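Local coordinates for protein leucine aminopeptidase 1 (Caenorhabditis elegans, PDB 2HC9) that removes N-terminal amino acids, preferably leucine, from peptides as a hexameric two-zinc aminopeptidase of the M17 family and probably serves in digestion, at residues W369-N381 with S396-D408. The protein carries 1 engineered substitution. Sequence-based numbering, arbitrary orientation. Where two conformers were deposited one is given.
Sequences WLSGRLHGAAMTN and SGDLVAPMLFAPD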
loop_
_atom_site.group_PDB
_atom_site.type_symbol
_atom_site.label_atom_id
_atom_site.label_comp_id
_atom_site.label_asym_id
_atom_site.label_seq_id
_atom_site.Cartn_x
_atom_site.Cartn_y
_atom_site.Cartn_z
ATOM N N TRP A 369 0.423 19.723 -8.387
ATOM C CA TRP A 369 0.603 20.186 -6.990
ATOM C C TRP A 369 1.285 21.561 -6.921
ATOM O O TRP A 369 1.281 22.227 -5.882
ATOM C CB TRP A 369 1.371 19.138 -6.163
ATOM C CG TRP A 369 0.619 17.827 -6.029
ATOM C CD1 TRP A 369 0.164 17.019 -7.055
ATOM C CD2 TRP A 369 0.251 17.167 -4.816
ATOM N NE1 TRP A 369 -0.472 15.916 -6.539
ATOM C CE2 TRP A 369 -0.436 15.985 -5.169
ATOM C CE3 TRP A 369 0.435 17.457 -3.474
ATOM C CZ2 TRP A 369 -0.924 15.093 -4.217
ATOM C CZ3 TRP A 369 -0.071 16.572 -2.520
ATOM C CH2 TRP A 369 -0.740 15.408 -2.898
ATOM N N LEU A 370 1.884 21.977 -8.029
ATOM C CA LEU A 370 2.516 23.278 -8.100
ATOM C C LEU A 370 1.564 24.335 -8.673
ATOM O O LEU A 370 1.354 25.398 -8.065
ATOM C CB LEU A 370 3.817 23.184 -8.904
ATOM C CG LEU A 370 4.765 24.400 -8.862
ATOM C CD1 LEU A 370 6.210 23.929 -9.152
ATOM C CD2 LEU A 370 4.336 25.448 -9.917
ATOM N N SER A 371 1.004 24.063 -9.859
ATOM C CA SER A 371 0.219 25.068 -10.583
ATOM C C SER A 371 -1.239 24.668 -10.797
ATOM O O SER A 371 -1.995 25.411 -11.423
ATOM C CB SER A 371 0.884 25.402 -11.933
ATOM O OG SER A 371 0.891 24.285 -12.819
ATOM N N GLY A 372 -1.644 23.510 -10.269
ATOM C CA GLY A 372 -3.030 23.070 -10.436
ATOM C C GLY A 372 -3.280 22.530 -11.844
ATOM O O GLY A 372 -2.334 22.238 -12.588
ATOM N N ARG A 373 -4.550 22.399 -12.214
ATOM C CA ARG A 373 -4.897 21.640 -13.429
ATOM C C ARG A 373 -5.186 22.508 -14.647
ATOM O O ARG A 373 -5.327 21.989 -15.754
ATOM C CB ARG A 373 -6.053 20.667 -13.162
ATOM C CG ARG A 373 -5.697 19.642 -12.084
ATOM C CD ARG A 373 -6.676 18.493 -11.995
ATOM N NE ARG A 373 -6.161 17.520 -11.021
ATOM C CZ ARG A 373 -5.125 16.692 -11.221
ATOM N NH1 ARG A 373 -4.482 16.647 -12.384
ATOM N NH2 ARG A 373 -4.729 15.882 -10.253
ATOM N N LEU A 374 -5.269 23.822 -14.446
ATOM C CA LEU A 374 -5.574 24.764 -15.530
ATOM C C LEU A 374 -4.343 25.533 -16.013
ATOM O O LEU A 374 -4.338 26.060 -17.124
ATOM C CB LEU A 374 -6.637 25.771 -15.064
ATOM C CG LEU A 374 -8.100 25.353 -15.147
ATOM C CD1 LEU A 374 -8.411 24.171 -14.261
ATOM C CD2 LEU A 374 -8.979 26.540 -14.791
ATOM N N HIS A 375 -3.301 25.602 -15.176
ATOM C CA HIS A 375 -2.109 26.406 -15.492
ATOM C C HIS A 375 -0.933 25.490 -15.843
ATOM O O HIS A 375 -0.568 24.587 -15.054
ATOM C CB HIS A 375 -1.669 27.240 -14.266
ATOM C CG HIS A 375 -2.595 28.367 -13.921
ATOM N ND1 HIS A 375 -3.873 28.169 -13.445
ATOM C CD2 HIS A 375 -2.414 29.713 -13.972
ATOM C CE1 HIS A 375 -4.426 29.337 -13.180
ATOM N NE2 HIS A 375 -3.563 30.291 -13.494
ATOM N N GLY A 376 -0.290 25.745 -16.976
ATOM C CA GLY A 376 1.001 25.073 -17.230
ATOM C C GLY A 376 2.016 25.711 -16.272
ATOM O O GLY A 376 1.837 26.853 -15.829
ATOM N N ALA A 377 3.074 24.981 -15.951
ATOM C CA ALA A 377 4.075 25.476 -15.007
ATOM C C ALA A 377 5.331 25.815 -15.778
ATOM O O ALA A 377 5.933 24.943 -16.401
ATOM C CB ALA A 377 4.346 24.378 -13.914
ATOM N N ALA A 378 5.700 27.098 -15.777
ATOM C CA ALA A 378 6.831 27.595 -16.564
ATOM C C ALA A 378 8.068 27.865 -15.707
ATOM O O ALA A 378 7.984 28.587 -14.690
ATOM C CB ALA A 378 6.443 28.898 -17.285
ATOM N N MET A 379 9.187 27.311 -16.131
ATOM C CA MET A 379 10.469 27.575 -15.480
ATOM C C MET A 379 11.444 28.123 -16.511
ATOM O O MET A 379 11.714 27.485 -17.540
ATOM C CB MET A 379 11.000 26.283 -14.867
ATOM C CG MET A 379 12.210 26.515 -13.945
ATOM S SD MET A 379 12.925 24.940 -13.410
ATOM C CE MET A 379 13.831 24.455 -14.873
ATOM N N THR A 380 11.963 29.324 -16.239
ATOM C CA THR A 380 12.824 30.007 -17.200
ATOM C C THR A 380 13.972 30.764 -16.515
ATOM O O THR A 380 13.816 31.279 -15.397
ATOM C CB THR A 380 12.004 30.974 -18.113
ATOM O OG1 THR A 380 12.887 31.655 -19.015
ATOM C CG2 THR A 380 11.219 32.019 -17.276
ATOM N N ASN A 381 15.107 30.836 -17.199
ATOM C CA ASN A 381 16.244 31.665 -16.765
ATOM C C ASN A 381 16.019 33.152 -16.993
ATOM O O ASN A 381 16.816 33.977 -16.546
ATOM C CB ASN A 381 17.561 31.217 -17.419
ATOM C CG ASN A 381 17.613 31.512 -18.916
ATOM O OD1 ASN A 381 16.595 31.432 -19.604
ATOM N ND2 ASN A 381 18.797 31.864 -19.417
ATOM N N SER A 396 -4.572 34.275 -24.004
ATOM C CA SER A 396 -4.919 33.116 -24.860
ATOM C C SER A 396 -5.925 32.194 -24.200
ATOM O O SER A 396 -6.581 31.425 -24.895
ATOM C CB SER A 396 -3.674 32.267 -25.186
ATOM O OG SER A 396 -3.043 31.794 -23.990
ATOM N N GLY A 397 -6.025 32.244 -22.870
ATOM C CA GLY A 397 -6.719 31.191 -22.117
ATOM C C GLY A 397 -5.957 29.892 -21.847
ATOM O O GLY A 397 -6.463 29.033 -21.119
ATOM N N ASP A 398 -4.740 29.758 -22.391
ATOM C CA ASP A 398 -3.854 28.626 -22.075
ATOM C C ASP A 398 -2.997 29.131 -20.892
ATOM O O ASP A 398 -1.915 29.664 -21.086
ATOM C CB ASP A 398 -2.940 28.293 -23.271
ATOM C CG ASP A 398 -3.640 27.484 -24.371
ATOM O OD1 ASP A 398 -4.851 27.142 -24.245
ATOM O OD2 ASP A 398 -2.969 27.199 -25.383
ATOM N N LEU A 399 -3.529 29.021 -19.685
ATOM C CA LEU A 399 -2.925 29.675 -18.503
ATOM C C LEU A 399 -1.546 29.147 -18.180
ATOM O O LEU A 399 -1.247 27.969 -18.429
ATOM C CB LEU A 399 -3.840 29.516 -17.288
ATOM C CG LEU A 399 -5.171 30.279 -17.408
ATOM C CD1 LEU A 399 -6.116 29.911 -16.264
ATOM C CD2 LEU A 399 -4.871 31.774 -17.357
ATOM N N VAL A 400 -0.700 30.032 -17.649
ATOM C CA VAL A 400 0.680 29.670 -17.276
ATOM C C VAL A 400 0.966 30.288 -15.895
ATOM O O VAL A 400 0.589 31.457 -15.641
ATOM C CB VAL A 400 1.695 30.206 -18.295
ATOM C CG1 VAL A 400 3.125 29.855 -17.873
ATOM C CG2 VAL A 400 1.408 29.652 -19.712
ATOM N N ALA A 401 1.588 29.497 -15.019
ATOM C CA ALA A 401 2.033 29.953 -13.702
ATOM C C ALA A 401 3.538 29.726 -13.604
ATOM O O ALA A 401 4.097 28.807 -14.247
ATOM C CB ALA A 401 1.289 29.148 -12.570
ATOM N N PRO A 402 4.230 30.559 -12.817
ATOM C CA PRO A 402 5.669 30.399 -12.754
ATOM C C PRO A 402 6.137 29.354 -11.743
ATOM O O PRO A 402 5.520 29.168 -10.688
ATOM C CB PRO A 402 6.149 31.798 -12.295
ATOM C CG PRO A 402 5.053 32.327 -11.499
ATOM C CD PRO A 402 3.769 31.714 -12.013
ATOM N N MET A 403 7.202 28.647 -12.120
ATOM C CA MET A 403 8.013 27.815 -11.218
ATOM C C MET A 403 9.228 28.602 -10.762
ATOM O O MET A 403 9.692 29.513 -11.454
ATOM C CB MET A 403 8.523 26.554 -11.945
ATOM C CG MET A 403 7.464 25.521 -12.241
ATOM S SD MET A 403 8.024 23.793 -12.250
ATOM C CE MET A 403 8.258 23.592 -14.023
ATOM N N LEU A 404 9.765 28.224 -9.607
ATOM C CA LEU A 404 11.067 28.754 -9.172
ATOM C C LEU A 404 12.186 28.297 -10.080
ATOM O O LEU A 404 12.259 27.106 -10.459
ATOM C CB LEU A 404 11.416 28.279 -7.750
ATOM C CG LEU A 404 10.701 28.927 -6.567
ATOM C CD1 LEU A 404 10.994 28.111 -5.281
ATOM C CD2 LEU A 404 11.144 30.386 -6.430
ATOM N N PHE A 405 13.062 29.245 -10.401
ATOM C CA PHE A 405 14.269 28.946 -11.155
ATOM C C PHE A 405 15.473 29.073 -10.221
ATOM O O PHE A 405 15.930 30.187 -9.918
ATOM C CB PHE A 405 14.430 29.915 -12.338
ATOM C CG PHE A 405 15.655 29.621 -13.187
ATOM C CD1 PHE A 405 15.626 28.612 -14.144
ATOM C CD2 PHE A 405 16.840 30.330 -13.005
ATOM C CE1 PHE A 405 16.776 28.323 -14.925
ATOM C CE2 PHE A 405 17.987 30.056 -13.777
ATOM C CZ PHE A 405 17.944 29.043 -14.735
ATOM N N ALA A 406 16.011 27.940 -9.792
ATOM C CA ALA A 406 17.155 27.981 -8.853
ATOM C C ALA A 406 18.079 26.758 -9.010
ATOM O O ALA A 406 18.090 25.884 -8.155
ATOM C CB ALA A 406 16.642 28.118 -7.401
ATOM N N PRO A 407 18.858 26.700 -10.115
ATOM C CA PRO A 407 19.720 25.541 -10.299
ATOM C C PRO A 407 20.725 25.424 -9.142
ATOM O O PRO A 407 21.013 24.318 -8.701
ATOM C CB PRO A 407 20.437 25.824 -11.621
ATOM C CG PRO A 407 19.540 26.827 -12.357
ATOM C CD PRO A 407 18.971 27.671 -11.234
ATOM N N ASP A 408 21.217 26.552 -8.633
ATOM C CA ASP A 408 22.136 26.487 -7.473
ATOM C C ASP A 408 21.541 25.794 -6.247
ATOM O O ASP A 408 22.225 25.018 -5.567
ATOM C CB ASP A 408 22.711 27.869 -7.113
ATOM C CG ASP A 408 21.632 28.945 -6.895
ATOM O OD1 ASP A 408 20.413 28.679 -7.046
ATOM O OD2 ASP A 408 22.024 30.091 -6.572
HETATM O O HOH W 1 -5.548 26.546 -19.400
HETATM O O HOH W 2 10.740 30.511 -13.929
#
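Two neighbouring parallel strands of a beta-alpha-beta unit meet here, Gly376-Ala378 running beside Val400-Pro402. Four backbone hydrogen bonds zip them together, from Gly376 N to Leu399 O (2.8 Å) at one end to Met403 N and Ala378 O (2.7 Å) at the other. In the inner pair, Ala401 N to Gly376 O and Ala378 N to Ala401 O, the donor lies nearly on the extended line of the carbonyl; the end donors come in off the carbonyl plane. Helix 383-396 makes the crossover between the strands, and its Ile389 packs on Val400 on the face where Ala378 CB touches Val400 CG1 at 3.5 Å. Strand 400-402 lies at an edge of the catalytic-domain sheet within the chain, whereas 376-380 also pairs antiparallel with strand 452-457. On the other face, Met403, in the conformer given, folds its bent chain against Ala377 and Leu370. Ala401 CB sits there too, against the CB atoms of Ser371 and His375. Ser371 OG reaches forward to donate to His375 O (2.7 Å), tying the loop to the helix end before it. Leu399 CB makes a CH-pi contact over one His375 face, 3.7 Å from the ring centroid, while His375 NE2 hydrogen-bonds to Gly84 O. A chi1 of -178° swings the Phe405 ring away from its own backbone N and brings a face against Asn381, whose CA makes a CH-pi contact 3.7 Å from the ring centroid; Pro407 CD backs the opposite face. Arg83 NH1 of the second subunit hydrogen-bonds to Thr380 O.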